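Long-range contacts in kappa-carrageenase (PDB 1DYP), which hydrolyses the beta-1,4 linkages between D-galactose 4-sulfate and 3,6-anhydro-D-galactose within kappa-carrageenan chains, here represented by its catalytic domain: residues Leu57-Glu62 against Tyr84-Ala89; Ser152-His157 against Asn180-Pro185. The protein carries 1 engineered substitution. All blocks are in the same frame, centred on the assembly; numbering follows the deposited sequence.

Interaction 1 (Leu57-Glu62 against Tyr84-Ala89)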
# COMPACT_ATOMS: atom_id res chain seq x y z
N LEU A 57 5.20 6.77 -9.84
CA LEU A 57 6.02 6.52 -8.66
C LEU A 57 7.13 5.61 -9.15
O LEU A 57 6.90 4.47 -9.55
CB LEU A 57 5.19 5.86 -7.56
CG LEU A 57 4.02 6.74 -7.09
CD1 LEU A 57 3.22 6.03 -6.01
CD2 LEU A 57 4.55 8.07 -6.58
N THR A 58 8.35 6.15 -9.12
CA THR A 58 9.51 5.45 -9.64
C THR A 58 10.48 4.88 -8.63
O THR A 58 10.79 5.52 -7.62
CB THR A 58 10.30 6.40 -10.56
OG1 THR A 58 9.44 6.90 -11.59
CG2 THR A 58 11.50 5.69 -11.19
N THR A 59 10.95 3.66 -8.89
CA THR A 59 11.95 3.03 -8.05
C THR A 59 13.23 3.12 -8.88
O THR A 59 13.25 2.72 -10.04
CB THR A 59 11.65 1.55 -7.77
OG1 THR A 59 10.42 1.45 -7.03
CG2 THR A 59 12.77 0.93 -6.94
N LYS A 60 14.28 3.68 -8.28
CA LYS A 60 15.54 3.84 -8.98
C LYS A 60 16.66 3.14 -8.25
O LYS A 60 16.62 2.99 -7.02
CB LYS A 60 15.92 5.32 -9.07
CG LYS A 60 14.90 6.25 -9.67
CD LYS A 60 15.43 7.68 -9.61
CE LYS A 60 14.46 8.70 -10.20
NZ LYS A 60 14.98 10.09 -10.07
N ARG A 61 17.67 2.70 -8.99
CA ARG A 61 18.84 2.11 -8.37
C ARG A 61 19.56 3.38 -7.92
O ARG A 61 19.97 4.20 -8.76
CB ARG A 61 19.68 1.36 -9.39
CG ARG A 61 21.04 0.92 -8.87
CD ARG A 61 20.95 -0.17 -7.80
NE ARG A 61 22.29 -0.57 -7.40
CZ ARG A 61 23.05 0.09 -6.54
NH1 ARG A 61 22.60 1.19 -5.96
NH2 ARG A 61 24.29 -0.32 -6.30
N GLU A 62 19.67 3.57 -6.62
CA GLU A 62 20.31 4.76 -6.09
C GLU A 62 20.94 4.49 -4.73
O GLU A 62 20.24 4.40 -3.72
CB GLU A 62 19.29 5.90 -5.98
CG GLU A 62 19.77 7.09 -5.18
CD GLU A 62 18.91 8.32 -5.37
OE1 GLU A 62 17.73 8.20 -5.76
OE2 GLU A 62 19.43 9.43 -5.13
N TYR A 84 18.34 1.38 -3.28
CA TYR A 84 17.25 1.86 -4.10
C TYR A 84 16.42 2.92 -3.40
O TYR A 84 16.30 2.92 -2.18
CB TYR A 84 16.31 0.71 -4.49
CG TYR A 84 16.97 -0.42 -5.24
CD1 TYR A 84 17.67 -1.42 -4.56
CD2 TYR A 84 16.93 -0.46 -6.63
CE1 TYR A 84 18.31 -2.44 -5.26
CE2 TYR A 84 17.58 -1.47 -7.34
CZ TYR A 84 18.27 -2.46 -6.64
OH TYR A 84 18.92 -3.46 -7.34
N THR A 85 15.86 3.84 -4.18
CA THR A 85 14.98 4.87 -3.64
C THR A 85 13.67 4.67 -4.40
O THR A 85 13.67 4.09 -5.49
CB THR A 85 15.50 6.30 -3.88
OG1 THR A 85 15.71 6.52 -5.28
CG2 THR A 85 16.80 6.53 -3.11
N SER A 86 12.56 5.10 -3.83
CA SER A 86 11.30 4.92 -4.52
C SER A 86 10.34 6.08 -4.30
O SER A 86 10.70 7.08 -3.68
CB SER A 86 10.65 3.61 -4.09
OG SER A 86 9.66 3.22 -5.02
N GLY A 87 9.13 5.93 -4.83
CA GLY A 87 8.14 6.97 -4.72
C GLY A 87 6.91 6.61 -3.91
O GLY A 87 6.49 5.45 -3.87
N VAL A 88 6.33 7.62 -3.28
CA VAL A 88 5.15 7.44 -2.45
C VAL A 88 4.29 8.69 -2.47
O VAL A 88 4.78 9.81 -2.67
CB VAL A 88 5.55 7.14 -0.98
CG1 VAL A 88 6.39 8.28 -0.43
CG2 VAL A 88 4.29 6.95 -0.12
N ALA A 89 2.99 8.49 -2.29
CA ALA A 89 2.01 9.57 -2.21
C ALA A 89 1.11 9.12 -1.07
O ALA A 89 0.33 8.17 -1.21
CB ALA A 89 1.22 9.69 -3.51
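Y84 offers one ring face to the bent chain of R61. Its CB begins 3.4 Å from K60 O, CG stays near that carbonyl, and CD2 reaches R61 CA at 3.6 Å. Farther out, Y84 CE2 and CZ meet R61 CD, which rests over the ring face in a CH-pi contact, 4.0 Å from R61 CD to the Y84 ring centroid. The turn in the arginine at chi2 (68°) sets CD there, while the guanidinium plane stands 51° from the ring and is too far for more than a weak cation-pi attraction. At the tip, Y84 OH bonds to S252 O and R61 NE to K251 O. The strands are the two arms of an antiparallel beta hairpin, 54-70 and 75-95, within the GH16 jelly-roll fold. K60 and T85 are a hydrogen-bonded pair, K60 N to T85 O 2.9 Å, with T85 N returning to K60 O. On their face, E62 OE1 lies 2.7 Å from T85 OG1, a hydroxyl that also has N47 OD1 within reach, and T85 CG2 packs against E62 CD. T59 OG1 donates to S86 OG over 2.8 Å, and Q231 bonds both hydroxyls. L57 CD2 touches V88 N, 3.8 Å away.

Interaction 2 (Ser152-His157 against Asn180-Pro185)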
# COMPACT_ATOMS: atom_id res chain seq x y z
N SER A 152 -1.85 -11.44 -7.41
CA SER A 152 -1.98 -10.18 -6.68
C SER A 152 -2.41 -10.44 -5.25
O SER A 152 -3.06 -11.45 -4.96
CB SER A 152 -2.99 -9.26 -7.37
OG SER A 152 -4.27 -9.87 -7.46
N ASP A 153 -2.05 -9.54 -4.35
CA ASP A 153 -2.43 -9.66 -2.95
C ASP A 153 -3.34 -8.51 -2.53
O ASP A 153 -3.16 -7.37 -2.93
CB ASP A 153 -1.18 -9.68 -2.07
CG ASP A 153 -0.31 -10.86 -2.36
OD1 ASP A 153 -0.81 -12.00 -2.30
OD2 ASP A 153 0.88 -10.65 -2.64
N HIS A 154 -4.35 -8.83 -1.73
CA HIS A 154 -5.33 -7.86 -1.24
C HIS A 154 -5.41 -8.25 0.22
O HIS A 154 -6.31 -8.97 0.64
CB HIS A 154 -6.64 -8.09 -2.00
CG HIS A 154 -6.45 -8.15 -3.48
ND1 HIS A 154 -6.46 -7.03 -4.29
CD2 HIS A 154 -6.17 -9.19 -4.31
CE1 HIS A 154 -6.19 -7.37 -5.54
NE2 HIS A 154 -6.01 -8.68 -5.57
N ASP A 155 -4.42 -7.77 0.97
CA ASP A 155 -4.27 -8.12 2.38
C ASP A 155 -4.60 -7.10 3.46
O ASP A 155 -5.01 -5.96 3.20
CB ASP A 155 -2.83 -8.58 2.60
CG ASP A 155 -2.45 -9.75 1.73
OD1 ASP A 155 -3.36 -10.53 1.38
OD2 ASP A 155 -1.25 -9.90 1.40
N LEU A 156 -4.40 -7.54 4.70
CA LEU A 156 -4.62 -6.74 5.90
C LEU A 156 -3.48 -6.99 6.88
O LEU A 156 -2.96 -8.10 6.97
CB LEU A 156 -5.93 -7.16 6.57
CG LEU A 156 -7.24 -7.00 5.80
CD1 LEU A 156 -8.36 -7.65 6.60
CD2 LEU A 156 -7.53 -5.53 5.56
N HIS A 157 -3.09 -5.94 7.60
CA HIS A 157 -2.05 -6.02 8.61
C HIS A 157 -2.59 -5.29 9.83
O HIS A 157 -3.35 -4.33 9.69
CB HIS A 157 -0.76 -5.33 8.16
CG HIS A 157 -0.09 -5.98 7.00
ND1 HIS A 157 -0.59 -5.92 5.71
CD2 HIS A 157 1.06 -6.69 6.91
CE1 HIS A 157 0.23 -6.55 4.89
NE2 HIS A 157 1.24 -7.03 5.59
N ASN A 180 -5.95 -12.32 1.11
CA ASN A 180 -6.81 -12.57 -0.05
C ASN A 180 -5.84 -12.64 -1.22
O ASN A 180 -5.34 -11.61 -1.67
CB ASN A 180 -7.79 -11.42 -0.31
CG ASN A 180 -8.86 -11.30 0.75
OD1 ASN A 180 -9.74 -12.15 0.88
ND2 ASN A 180 -8.79 -10.22 1.52
N GLY A 181 -5.57 -13.85 -1.70
CA GLY A 181 -4.68 -14.02 -2.83
C GLY A 181 -5.54 -14.13 -4.07
O GLY A 181 -6.62 -14.71 -4.02
N TYR A 182 -5.07 -13.58 -5.18
CA TYR A 182 -5.85 -13.62 -6.41
C TYR A 182 -5.00 -13.80 -7.65
O TYR A 182 -3.91 -13.24 -7.76
CB TYR A 182 -6.64 -12.31 -6.53
CG TYR A 182 -7.55 -12.19 -7.74
CD1 TYR A 182 -8.63 -13.05 -7.91
CD2 TYR A 182 -7.36 -11.17 -8.67
CE1 TYR A 182 -9.51 -12.89 -8.97
CE2 TYR A 182 -8.24 -11.00 -9.74
CZ TYR A 182 -9.31 -11.86 -9.88
OH TYR A 182 -10.20 -11.67 -10.91
N HIS A 183 -5.50 -14.60 -8.58
CA HIS A 183 -4.80 -14.81 -9.84
C HIS A 183 -5.49 -13.88 -10.84
O HIS A 183 -6.62 -14.12 -11.25
CB HIS A 183 -4.91 -16.26 -10.28
CG HIS A 183 -4.19 -16.55 -11.57
ND1 HIS A 183 -4.78 -16.38 -12.80
CD2 HIS A 183 -2.91 -16.91 -11.80
CE1 HIS A 183 -3.90 -16.64 -13.75
NE2 HIS A 183 -2.75 -16.96 -13.17
N LEU A 184 -4.79 -12.81 -11.21
CA LEU A 184 -5.33 -11.84 -12.15
C LEU A 184 -5.58 -12.44 -13.52
O LEU A 184 -4.81 -13.27 -14.00
CB LEU A 184 -4.37 -10.66 -12.28
CG LEU A 184 -4.07 -9.85 -11.02
CD1 LEU A 184 -2.84 -8.97 -11.24
CD2 LEU A 184 -5.28 -9.00 -10.65
N PRO A 185 -6.68 -12.03 -14.18
CA PRO A 185 -6.99 -12.55 -15.51
C PRO A 185 -6.28 -11.72 -16.59
O PRO A 185 -6.68 -11.73 -17.76
CB PRO A 185 -8.51 -12.43 -15.58
CG PRO A 185 -8.76 -11.18 -14.81
CD PRO A 185 -7.84 -11.34 -13.60
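N180 grips the 152-157 segment at three points. Its backbone N donates to D155 OD1, an oxygen that also bonds to H179 ND1; its O accepts a hydrogen bond from H154 N (3.0 Å); and its side-chain ND2 reaches H154 O at 2.9 Å, with that oxygen only 5° out of the amide plane. G181 follows opposite D153 as a non-hydrogen-bonded pair, with its CA near S152 O. Y182 then pairs with S152 in two backbone bonds, of which S152 N to Y182 O is short, 2.8 Å, and nearly straight at 169°. Y182 CG is anti to its backbone N (chi1 -179°), and the ring lies with an edge toward S152 OG, in plane, CD2 to OG being 3.6 Å. Y182 CB also packs at the edge of the H154 imidazole, 3.8 Å from H154 NE2; that nitrogen is hydrogen-bonded to S152 OG, and H154 ND1 to V140 O. Past H183, L184 turns its isobutyl group back, CD2 resting 3.5 Å from S152 OG. Strand 181-183 thus pairs antiparallel with strand 151-162, which also pairs with strand 133-139, carrier of the nucleophile E137 and of D139; D155 lies beside D139 and the proton donor E142 in the tunnel-shaped active site.

In the fold
Both interactions are antiparallel pairings within the same GH16 domain, with centres about 23 Å apart and no atoms touching. Interaction 1 joins two long neighbouring arms of one hairpin; interaction 2 links strand 151-162 to the short strand 181-183, with strand 165-169 and helix 175-178 in between along the chain. Each is largely buried, yet most of 57-62 is partly exposed, while 84-89 is buried throughout; in 180-185 the tyrosine is partly exposed and the glycine exposed. Interaction 1 adds hydroxyl, carboxylate and arginine-on-aromatic contacts, whereas interaction 2 relies on backbone bonds supplemented by an asparagine amide and an aspartate. Interaction 2 lies beside the catalytic acids through 152-157, whose H157 NE2 ligates a cadmium ion; the V88 side chain of interaction 1 is about 12 Å from that of D139.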